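Local coordinates for protein AcrVIA1 (Listeria seeligeri, PDB 6VRB) that probably acts as an anti-CRISPR protein that inhibits the type VI-A, RNA-guided ribonuclease Cas13a, at residues Asn48-Met53 with His72-Ile77; Trp54-Ser59 with Val76-Gly81; Leu61-Asn66 with Leu117-Ala122. One frame throughout, in Å; residues are numbered along the deposited sequence.

Contact 1: Asn48-Met53 with His72-Ile77; sequences NKWFEM and HLLFVI
Val-76 meets Trp-50 and Met-53 where helix 44-53 packs on strand 73-78, the central strand of a three-stranded antiparallel sheet. The axes of the helical and strand segments approach to 8.9 Å at an angle of 59°, and the interval is filled mainly by side chains. Each branch of Val-76 serves a different helical residue. CG2 lies against the indole of Trp-50, reaching it obliquely at the NE1-CE2 bond, with CG2 3.4 Å from NE1. Trp-50 CG stands anti to the backbone N (chi1 -171°), and the indole beyond it reaches the strand. Its NE1 also makes a weak, bent hydrogen bond of 3.4 Å to the backbone O of Leu-74. Farther round the ring, Trp-50 CZ2 rests against Leu-74 CB at 3.9 Å. Elsewhere the same indole touches Ile-86 of strand 83-87 and Leu-61 of strand 59-62, and thus reaches all three strands of the sheet. The helix ends beside the strand at Met-53, whose first side-chain bond points toward it. There the other branch of Val-76 completes the apolar contact, with CG1 3.6 Å from Met-53 CB.

Contact 2: Trp54-Ser59 with Val76-Gly81; sequences WKSPTS and VIEKDG
Ser-59 comes alongside Glu-78 with their CA atoms 5.0 Å apart, at the place where the loop leaving helix 44-53 turns into strand 59-62, antiparallel to strand 73-78. At the start of the loop, Trp-54 and Val-76 are also neighbours, their CA atoms 6.2 Å apart. Trp-54 offers Val-76 the base of its side chain: CB lies 3.9 Å from CG2, while the indole extends from the strand to a cation-pi contact with Lys-32 and an edge-to-face meeting with Phe-91. The other branch of Val-76, CG1, approaches Ser-59 CB. Beyond this apolar end the contact turns polar and opens to the surface. Glu-78 has CG anti to its backbone N, and a bend at chi2 (62°) then swings CD back toward the loop. Its carboxylate sits among oxygens of Ser-56 and Thr-58 without a hydrogen bond to either residue: OE1 is 3.8 Å from Ser-56 OG, and OE2 is 3.7 Å from Thr-58 O. The hydroxyl of Ser-56 is instead bonded to the backbone O of Met-53. Nearer the solvent, Lys-79 bends at chi2 and chi3, and its CE lies 4.1 Å from Thr-58 CB, an aliphatic touch between two exposed residues. Thr-58 itself is the centre of an inverse gamma turn, which bends the chain just before the strand. The whole is a helix-to-strand connection, with a tight turn delivering the chain to strand 59-62, the neighbour of strand 73-78 in an antiparallel sheet.

Contact 3: Leu61-Asn66 with Leu117-Ala122; sequences LVFWKN and LYECLA
Tyr-118 O accepts the backbone N of Ala-122 at 3.1 Å, a bond in the last turn of helix 115-121, and both residues lie against Phe-63. This is helix-to-sheet packing: the end of the helix sits beside the end of strand 59-62 and the loop after it, in a buried region near the centre of the chain. No hydrogen bond joins the two segments, and the contact is made by apolar groups. Phe-63, with CG anti to its backbone N (chi1 171°), stands between its own loop and the helix. Lys-65 CA lies over one face of its ring, and Tyr-118 CB over the opposite face. The latter is a CH-pi contact, CB being 3.7 Å from the Phe-63 ring centroid and 21° from the ring normal. The two rings meet obliquely, their planes at 48°, and touch where Phe-63 CE1 approaches Tyr-118 CD2; the rest of the tyrosine side chain turns to Ala-88 and Glu-92 of helix 88-94. Glu-119 adds its aliphatic part, CG lying 4.3 Å from Phe-63 CD2. Leu-61, two residues earlier and on the strand, rests on the helix end through CD2, which is 4.0 Å from Leu-121 CB. Past the helix the chain continues beside 61-66, with backbone hydrogen bonds pairing Leu-61 with Asp-123, Phe-63 with Val-124 and Lys-65 with Val-126. Ala-122, the first residue to leave helical geometry, marks the change from helix packing to this pairing. Its methyl fits between Leu-61 and Phe-63: CB is 3.5 Å from Leu-61 O and 4.0 Å from Phe-63 CB.

Overall arrangement
All three contacts gather round one small antiparallel sheet. Contacts 1 and 2 share Val-76 and Ile-77 on strand 73-78 and have centres about 9 Å apart, one taking the end of helix 44-53 and the other the loop that follows. Contact 3 uses the neighbouring strand 59-62, its centre about 12 Å from that of contact 1 and about 15 Å from that of contact 2. Leu-61 joins it to both strand and loop: its CD1 lies 3.7 Å from Val-76 CG2, and its CD2 4.0 Å from Trp-54 NE1. The bound nucleic acid runs nearby, with nearest atoms about 7, 12 and 9 Å from contacts 1, 2 and 3.

Contact 1: Asn48-Met53 with His72-Ile77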
loop_
_atom_site.group_PDB
_atom_site.type_symbol
_atom_site.label_atom_id
_atom_site.label_comp_id
_atom_site.label_asym_id
_atom_site.label_seq_id
_atom_site.Cartn_x
_atom_site.Cartn_y
_atom_site.Cartn_z
ATOM N N ASN C 48 -4.897 -38.562 -19.940
ATOM C CA ASN C 48 -6.149 -39.296 -19.965
ATOM C C ASN C 48 -6.122 -40.493 -19.022
ATOM O O ASN C 48 -7.180 -40.945 -18.575
ATOM C CB ASN C 48 -6.432 -39.743 -21.397
ATOM C CG ASN C 48 -7.883 -40.015 -21.652
ATOM O OD1 ASN C 48 -8.726 -39.856 -20.774
ATOM N ND2 ASN C 48 -8.192 -40.421 -22.873
ATOM N N LYS C 49 -4.934 -40.998 -18.700
ATOM C CA LYS C 49 -4.796 -42.045 -17.698
ATOM C C LYS C 49 -4.956 -41.485 -16.292
ATOM O O LYS C 49 -5.435 -42.185 -15.391
ATOM C CB LYS C 49 -3.436 -42.724 -17.853
ATOM C CG LYS C 49 -3.190 -43.904 -16.945
ATOM C CD LYS C 49 -4.172 -45.012 -17.241
ATOM C CE LYS C 49 -3.969 -45.554 -18.648
ATOM N NZ LYS C 49 -2.653 -46.229 -18.799
ATOM N N TRP C 50 -4.564 -40.223 -16.088
ATOM C CA TRP C 50 -4.679 -39.622 -14.763
ATOM C C TRP C 50 -6.136 -39.382 -14.401
ATOM O O TRP C 50 -6.535 -39.595 -13.252
ATOM C CB TRP C 50 -3.916 -38.302 -14.687
ATOM C CG TRP C 50 -3.821 -37.760 -13.285
ATOM C CD1 TRP C 50 -2.900 -38.083 -12.339
ATOM C CD2 TRP C 50 -4.757 -36.895 -12.644
ATOM N NE1 TRP C 50 -3.160 -37.413 -11.171
ATOM C CE2 TRP C 50 -4.307 -36.689 -11.332
ATOM C CE3 TRP C 50 -5.923 -36.258 -13.062
ATOM C CZ2 TRP C 50 -4.979 -35.872 -10.442
ATOM C CZ3 TRP C 50 -6.591 -35.452 -12.180
ATOM C CH2 TRP C 50 -6.116 -35.258 -10.885
ATOM N N PHE C 51 -6.950 -38.940 -15.362
ATOM C CA PHE C 51 -8.383 -38.779 -15.128
ATOM C C PHE C 51 -9.156 -40.078 -15.305
ATOM O O PHE C 51 -10.256 -40.081 -15.858
ATOM C CB PHE C 51 -8.922 -37.732 -16.096
ATOM C CG PHE C 51 -8.484 -36.333 -15.822
ATOM C CD1 PHE C 51 -9.193 -35.533 -14.953
ATOM C CD2 PHE C 51 -7.385 -35.807 -16.465
ATOM C CE1 PHE C 51 -8.799 -34.239 -14.716
ATOM C CE2 PHE C 51 -6.985 -34.515 -16.229
ATOM C CZ PHE C 51 -7.694 -33.729 -15.353
ATOM N N GLU C 52 -8.629 -41.176 -14.819
ATOM C CA GLU C 52 -9.329 -42.450 -14.816
ATOM C C GLU C 52 -9.197 -43.175 -13.493
ATOM O O GLU C 52 -10.129 -43.877 -13.091
ATOM C CB GLU C 52 -8.795 -43.344 -15.944
ATOM C CG GLU C 52 -9.563 -44.628 -16.186
ATOM C CD GLU C 52 -8.988 -45.445 -17.328
ATOM O OE1 GLU C 52 -7.964 -45.024 -17.906
ATOM O OE2 GLU C 52 -9.563 -46.508 -17.649
ATOM N N MET C 53 -7.993 -43.102 -12.917
ATOM C CA MET C 53 -7.736 -43.624 -11.552
ATOM C C MET C 53 -8.484 -42.712 -10.576
ATOM O O MET C 53 -9.135 -43.227 -9.650
ATOM C CB MET C 53 -6.238 -43.577 -11.239
ATOM C CG MET C 53 -5.404 -44.448 -12.155
ATOM S SD MET C 53 -3.661 -44.489 -11.671
ATOM C CE MET C 53 -3.155 -42.828 -12.111
ATOM N N HIS C 72 2.264 -27.037 -8.226
ATOM C CA HIS C 72 1.719 -28.045 -7.336
ATOM C C HIS C 72 1.546 -29.351 -8.112
ATOM O O HIS C 72 1.318 -29.345 -9.321
ATOM C CB HIS C 72 0.366 -27.605 -6.771
ATOM C CG HIS C 72 0.329 -26.205 -6.227
ATOM N ND1 HIS C 72 0.981 -25.819 -5.080
ATOM C CD2 HIS C 72 -0.367 -25.121 -6.635
ATOM C CE1 HIS C 72 0.729 -24.550 -4.829
ATOM N NE2 HIS C 72 -0.092 -24.103 -5.756
ATOM N N LEU C 73 1.642 -30.483 -7.415
ATOM C CA LEU C 73 1.649 -31.802 -8.062
ATOM C C LEU C 73 0.613 -32.747 -7.465
ATOM O O LEU C 73 0.883 -33.404 -6.461
ATOM C CB LEU C 73 3.030 -32.445 -7.979
ATOM C CG LEU C 73 3.968 -32.466 -9.179
ATOM C CD1 LEU C 73 3.428 -33.409 -10.217
ATOM C CD2 LEU C 73 4.148 -31.104 -9.769
ATOM N N LEU C 74 -0.520 -32.902 -8.136
ATOM C CA LEU C 74 -1.575 -33.799 -7.675
ATOM C C LEU C 74 -1.238 -35.244 -8.027
ATOM O O LEU C 74 -1.064 -35.568 -9.202
ATOM C CB LEU C 74 -2.893 -33.394 -8.322
ATOM C CG LEU C 74 -3.347 -31.978 -7.995
ATOM C CD1 LEU C 74 -4.524 -31.608 -8.848
ATOM C CD2 LEU C 74 -3.697 -31.868 -6.532
ATOM N N PHE C 75 -1.168 -36.122 -7.030
ATOM C CA PHE C 75 -0.852 -37.532 -7.243
ATOM C C PHE C 75 -2.079 -38.380 -6.939
ATOM O O PHE C 75 -2.766 -38.139 -5.943
ATOM C CB PHE C 75 0.318 -37.981 -6.365
ATOM C CG PHE C 75 1.648 -37.425 -6.782
ATOM C CD1 PHE C 75 2.385 -38.033 -7.782
ATOM C CD2 PHE C 75 2.161 -36.297 -6.174
ATOM C CE1 PHE C 75 3.609 -37.522 -8.168
ATOM C CE2 PHE C 75 3.381 -35.777 -6.561
ATOM C CZ PHE C 75 4.104 -36.392 -7.555
ATOM N N VAL C 76 -2.342 -39.380 -7.779
ATOM C CA VAL C 76 -3.391 -40.366 -7.529
ATOM C C VAL C 76 -2.737 -41.707 -7.255
ATOM O O VAL C 76 -2.001 -42.228 -8.099
ATOM C CB VAL C 76 -4.360 -40.488 -8.714
ATOM C CG1 VAL C 76 -5.360 -41.569 -8.431
ATOM C CG2 VAL C 76 -5.079 -39.205 -8.952
ATOM N N ILE C 77 -3.021 -42.282 -6.095
ATOM C CA ILE C 77 -2.494 -43.584 -5.716
ATOM C C ILE C 77 -3.611 -44.609 -5.828
ATOM O O ILE C 77 -4.655 -44.476 -5.178
ATOM C CB ILE C 77 -1.900 -43.562 -4.300
ATOM C CG1 ILE C 77 -0.709 -42.611 -4.257
ATOM C CG2 ILE C 77 -1.477 -44.947 -3.899
ATOM C CD1 ILE C 77 -0.208 -42.332 -2.878
#

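Contact 2: Trp54-Ser59 with Val76-Gly81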
loop_
_atom_site.group_PDB
_atom_site.type_symbol
_atom_site.label_atom_id
_atom_site.label_comp_id
_atom_site.label_asym_id
_atom_site.label_seq_id
_atom_site.Cartn_x
_atom_site.Cartn_y
_atom_site.Cartn_z
ATOM N N TRP C 54 -8.409 -41.399 -10.826
ATOM C CA TRP C 54 -9.062 -40.362 -9.982
ATOM C C TRP C 54 -10.582 -40.530 -10.033
ATOM O O TRP C 54 -11.217 -40.504 -8.962
ATOM C CB TRP C 54 -8.641 -38.969 -10.469
ATOM C CG TRP C 54 -9.272 -37.830 -9.729
ATOM C CD1 TRP C 54 -9.140 -37.540 -8.403
ATOM C CD2 TRP C 54 -10.123 -36.808 -10.277
ATOM N NE1 TRP C 54 -9.858 -36.419 -8.087
ATOM C CE2 TRP C 54 -10.469 -35.945 -9.216
ATOM C CE3 TRP C 54 -10.627 -36.538 -11.554
ATOM C CZ2 TRP C 54 -11.295 -34.837 -9.397
ATOM C CZ3 TRP C 54 -11.442 -35.443 -11.730
ATOM C CH2 TRP C 54 -11.771 -34.606 -10.664
ATOM N N LYS C 55 -11.125 -40.735 -11.235
ATOM C CA LYS C 55 -12.586 -40.924 -11.428
ATOM C C LYS C 55 -13.017 -42.218 -10.730
ATOM O O LYS C 55 -14.067 -42.213 -10.063
ATOM C CB LYS C 55 -12.900 -40.992 -12.925
ATOM C CG LYS C 55 -14.349 -40.719 -13.300
ATOM C CD LYS C 55 -14.788 -39.311 -12.966
ATOM C CE LYS C 55 -13.777 -38.273 -13.397
ATOM N NZ LYS C 55 -13.277 -38.545 -14.765
ATOM N N SER C 56 -12.167 -43.248 -10.774
ATOM C CA SER C 56 -12.478 -44.556 -10.137
ATOM C C SER C 56 -12.670 -44.360 -8.630
ATOM O O SER C 56 -11.885 -43.606 -8.028
ATOM C CB SER C 56 -11.386 -45.555 -10.411
ATOM O OG SER C 56 -10.226 -45.252 -9.652
ATOM N N PRO C 57 -13.652 -45.037 -7.996
ATOM C CA PRO C 57 -13.926 -44.877 -6.560
ATOM C C PRO C 57 -12.792 -45.294 -5.608
ATOM O O PRO C 57 -12.581 -44.600 -4.634
ATOM C CB PRO C 57 -15.138 -45.788 -6.311
ATOM C CG PRO C 57 -15.747 -45.988 -7.680
ATOM C CD PRO C 57 -14.567 -45.987 -8.627
ATOM N N THR C 58 -12.111 -46.409 -5.895
ATOM C CA THR C 58 -11.019 -46.885 -5.000
ATOM C C THR C 58 -9.697 -46.194 -5.355
ATOM O O THR C 58 -8.774 -46.897 -5.813
ATOM C CB THR C 58 -10.865 -48.409 -5.085
ATOM O OG1 THR C 58 -10.394 -48.736 -6.394
ATOM C CG2 THR C 58 -12.154 -49.149 -4.801
ATOM N N SER C 59 -9.607 -44.881 -5.120
ATOM C CA SER C 59 -8.371 -44.107 -5.414
ATOM C C SER C 59 -8.143 -43.061 -4.317
ATOM O O SER C 59 -9.136 -42.504 -3.816
ATOM C CB SER C 59 -8.469 -43.463 -6.768
ATOM O OG SER C 59 -9.506 -42.495 -6.788
ATOM N N VAL C 76 -2.342 -39.380 -7.779
ATOM C CA VAL C 76 -3.391 -40.366 -7.529
ATOM C C VAL C 76 -2.737 -41.707 -7.255
ATOM O O VAL C 76 -2.001 -42.228 -8.099
ATOM C CB VAL C 76 -4.360 -40.488 -8.714
ATOM C CG1 VAL C 76 -5.360 -41.569 -8.431
ATOM C CG2 VAL C 76 -5.079 -39.205 -8.952
ATOM N N ILE C 77 -3.021 -42.282 -6.095
ATOM C CA ILE C 77 -2.494 -43.584 -5.716
ATOM C C ILE C 77 -3.611 -44.609 -5.828
ATOM O O ILE C 77 -4.655 -44.476 -5.178
ATOM C CB ILE C 77 -1.900 -43.562 -4.300
ATOM C CG1 ILE C 77 -0.709 -42.611 -4.257
ATOM C CG2 ILE C 77 -1.477 -44.947 -3.899
ATOM C CD1 ILE C 77 -0.208 -42.332 -2.878
ATOM N N GLU C 78 -3.391 -45.628 -6.649
ATOM C CA GLU C 78 -4.366 -46.681 -6.880
ATOM C C GLU C 78 -4.265 -47.679 -5.723
ATOM O O GLU C 78 -3.364 -47.588 -4.887
ATOM C CB GLU C 78 -4.129 -47.265 -8.279
ATOM C CG GLU C 78 -5.162 -48.249 -8.846
ATOM C CD GLU C 78 -6.538 -47.641 -9.026
ATOM O OE1 GLU C 78 -6.636 -46.418 -9.233
ATOM O OE2 GLU C 78 -7.531 -48.394 -8.951
ATOM N N LYS C 79 -5.207 -48.625 -5.650
ATOM C CA LYS C 79 -5.286 -49.547 -4.521
ATOM C C LYS C 79 -4.092 -50.497 -4.481
ATOM O O LYS C 79 -3.642 -50.891 -3.397
ATOM C CB LYS C 79 -6.601 -50.322 -4.594
ATOM C CG LYS C 79 -6.887 -51.194 -3.395
ATOM C CD LYS C 79 -6.948 -50.352 -2.134
ATOM C CE LYS C 79 -8.156 -49.433 -2.130
ATOM N NZ LYS C 79 -8.238 -48.647 -0.867
ATOM N N ASP C 80 -3.540 -50.847 -5.636
ATOM C CA ASP C 80 -2.346 -51.684 -5.710
ATOM C C ASP C 80 -1.253 -50.897 -6.421
ATOM O O ASP C 80 -1.046 -51.060 -7.626
ATOM C CB ASP C 80 -2.648 -52.991 -6.422
ATOM C CG ASP C 80 -3.552 -53.894 -5.613
ATOM O OD1 ASP C 80 -3.517 -53.810 -4.367
ATOM O OD2 ASP C 80 -4.299 -54.689 -6.220
ATOM N N GLY C 81 -0.536 -50.068 -5.661
ATOM C CA GLY C 81 0.531 -49.257 -6.232
ATOM C C GLY C 81 -0.003 -48.205 -7.185
ATOM O O GLY C 81 -1.028 -47.562 -6.925
#

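Contact 3: Leu61-Asn66 with Leu117-Ala122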
loop_
_atom_site.group_PDB
_atom_site.type_symbol
_atom_site.label_atom_id
_atom_site.label_comp_id
_atom_site.label_asym_id
_atom_site.label_seq_id
_atom_site.Cartn_x
_atom_site.Cartn_y
_atom_site.Cartn_z
ATOM N N LEU C 61 -6.104 -39.368 -3.367
ATOM C CA LEU C 61 -5.461 -38.237 -4.017
ATOM C C LEU C 61 -4.464 -37.605 -3.054
ATOM O O LEU C 61 -4.751 -37.468 -1.863
ATOM C CB LEU C 61 -6.501 -37.204 -4.465
ATOM C CG LEU C 61 -6.054 -35.982 -5.265
ATOM C CD1 LEU C 61 -5.523 -36.392 -6.601
ATOM C CD2 LEU C 61 -7.187 -35.016 -5.442
ATOM N N VAL C 62 -3.287 -37.245 -3.562
ATOM C CA VAL C 62 -2.216 -36.638 -2.776
ATOM C C VAL C 62 -1.896 -35.283 -3.385
ATOM O O VAL C 62 -1.710 -35.182 -4.600
ATOM C CB VAL C 62 -0.960 -37.532 -2.745
ATOM C CG1 VAL C 62 0.191 -36.838 -2.048
ATOM C CG2 VAL C 62 -1.261 -38.850 -2.067
ATOM N N PHE C 63 -1.817 -34.245 -2.547
ATOM C CA PHE C 63 -1.696 -32.882 -3.059
ATOM C C PHE C 63 -0.251 -32.429 -3.273
ATOM O O PHE C 63 0.030 -31.863 -4.331
ATOM C CB PHE C 63 -2.484 -31.920 -2.156
ATOM C CG PHE C 63 -2.268 -30.453 -2.449
ATOM C CD1 PHE C 63 -2.370 -29.946 -3.731
ATOM C CD2 PHE C 63 -2.130 -29.558 -1.407
ATOM C CE1 PHE C 63 -2.170 -28.612 -3.975
ATOM C CE2 PHE C 63 -1.978 -28.216 -1.651
ATOM C CZ PHE C 63 -2.005 -27.743 -2.933
ATOM N N TRP C 64 0.652 -32.649 -2.312
ATOM C CA TRP C 64 2.072 -32.277 -2.393
ATOM C C TRP C 64 2.250 -30.799 -2.704
ATOM O O TRP C 64 2.635 -30.475 -3.829
ATOM C CB TRP C 64 2.866 -33.048 -3.455
ATOM C CG TRP C 64 4.347 -33.076 -3.149
ATOM C CD1 TRP C 64 5.219 -32.029 -3.170
ATOM C CD2 TRP C 64 5.144 -34.239 -2.932
ATOM N NE1 TRP C 64 6.482 -32.449 -2.869
ATOM C CE2 TRP C 64 6.467 -33.809 -2.741
ATOM C CE3 TRP C 64 4.863 -35.600 -2.855
ATOM C CZ2 TRP C 64 7.503 -34.689 -2.477
ATOM C CZ3 TRP C 64 5.895 -36.471 -2.587
ATOM C CH2 TRP C 64 7.200 -36.011 -2.405
ATOM N N LYS C 65 1.936 -29.925 -1.750
ATOM C CA LYS C 65 1.642 -28.512 -1.972
ATOM C C LYS C 65 2.599 -27.723 -2.856
ATOM O O LYS C 65 2.208 -27.325 -3.949
ATOM C CB LYS C 65 1.518 -27.808 -0.629
ATOM C CG LYS C 65 1.144 -26.360 -0.756
ATOM C CD LYS C 65 0.751 -25.801 0.576
ATOM C CE LYS C 65 0.392 -24.346 0.462
ATOM N NZ LYS C 65 -0.052 -23.797 1.762
ATOM N N ASN C 66 3.852 -27.533 -2.468
ATOM C CA ASN C 66 4.684 -26.578 -3.199
ATOM C C ASN C 66 5.916 -27.243 -3.794
ATOM O O ASN C 66 7.034 -26.762 -3.606
ATOM C CB ASN C 66 5.049 -25.414 -2.288
ATOM C CG ASN C 66 5.258 -24.142 -3.047
ATOM O OD1 ASN C 66 5.229 -24.131 -4.274
ATOM N ND2 ASN C 66 5.407 -23.043 -2.328
ATOM N N LEU C 117 -9.144 -25.342 -2.227
ATOM C CA LEU C 117 -9.856 -26.353 -2.999
ATOM C C LEU C 117 -9.140 -27.694 -2.949
ATOM O O LEU C 117 -9.771 -28.742 -2.784
ATOM C CB LEU C 117 -10.014 -25.882 -4.440
ATOM C CG LEU C 117 -10.662 -26.887 -5.390
ATOM C CD1 LEU C 117 -12.059 -27.217 -4.941
ATOM C CD2 LEU C 117 -10.666 -26.368 -6.812
ATOM N N TYR C 118 -7.819 -27.677 -3.066
ATOM C CA TYR C 118 -7.059 -28.912 -3.162
ATOM C C TYR C 118 -6.911 -29.634 -1.834
ATOM O O TYR C 118 -6.663 -30.841 -1.839
ATOM C CB TYR C 118 -5.699 -28.609 -3.759
ATOM C CG TYR C 118 -5.757 -28.314 -5.230
ATOM C CD1 TYR C 118 -6.781 -28.815 -6.017
ATOM C CD2 TYR C 118 -4.825 -27.485 -5.824
ATOM C CE1 TYR C 118 -6.843 -28.541 -7.346
ATOM C CE2 TYR C 118 -4.885 -27.207 -7.158
ATOM C CZ TYR C 118 -5.892 -27.729 -7.908
ATOM O OH TYR C 118 -5.941 -27.442 -9.237
ATOM N N GLU C 119 -7.066 -28.945 -0.710
ATOM C CA GLU C 119 -7.102 -29.610 0.582
ATOM C C GLU C 119 -8.491 -30.095 0.953
ATOM O O GLU C 119 -8.657 -30.697 2.015
ATOM C CB GLU C 119 -6.564 -28.684 1.669
ATOM C CG GLU C 119 -5.070 -28.486 1.593
ATOM C CD GLU C 119 -4.564 -27.484 2.598
ATOM O OE1 GLU C 119 -5.397 -26.868 3.288
ATOM O OE2 GLU C 119 -3.332 -27.302 2.684
ATOM N N CYS C 120 -9.492 -29.828 0.123
ATOM C CA CYS C 120 -10.780 -30.490 0.232
ATOM C C CYS C 120 -10.926 -31.625 -0.767
ATOM O O CYS C 120 -11.750 -32.518 -0.556
ATOM C CB CYS C 120 -11.910 -29.480 0.038
ATOM S SG CYS C 120 -12.028 -28.220 1.331
ATOM N N LEU C 121 -10.144 -31.608 -1.845
ATOM C CA LEU C 121 -10.180 -32.683 -2.824
ATOM C C LEU C 121 -9.324 -33.863 -2.397
ATOM O O LEU C 121 -9.714 -35.018 -2.590
ATOM C CB LEU C 121 -9.706 -32.183 -4.187
ATOM C CG LEU C 121 -10.579 -31.225 -4.989
ATOM C CD1 LEU C 121 -9.836 -30.768 -6.220
ATOM C CD2 LEU C 121 -11.855 -31.920 -5.388
ATOM N N ALA C 122 -8.154 -33.598 -1.831
ATOM C CA ALA C 122 -7.177 -34.645 -1.587
ATOM C C ALA C 122 -7.390 -35.265 -0.212
ATOM O O ALA C 122 -8.158 -34.769 0.613
ATOM C CB ALA C 122 -5.765 -34.091 -1.732
#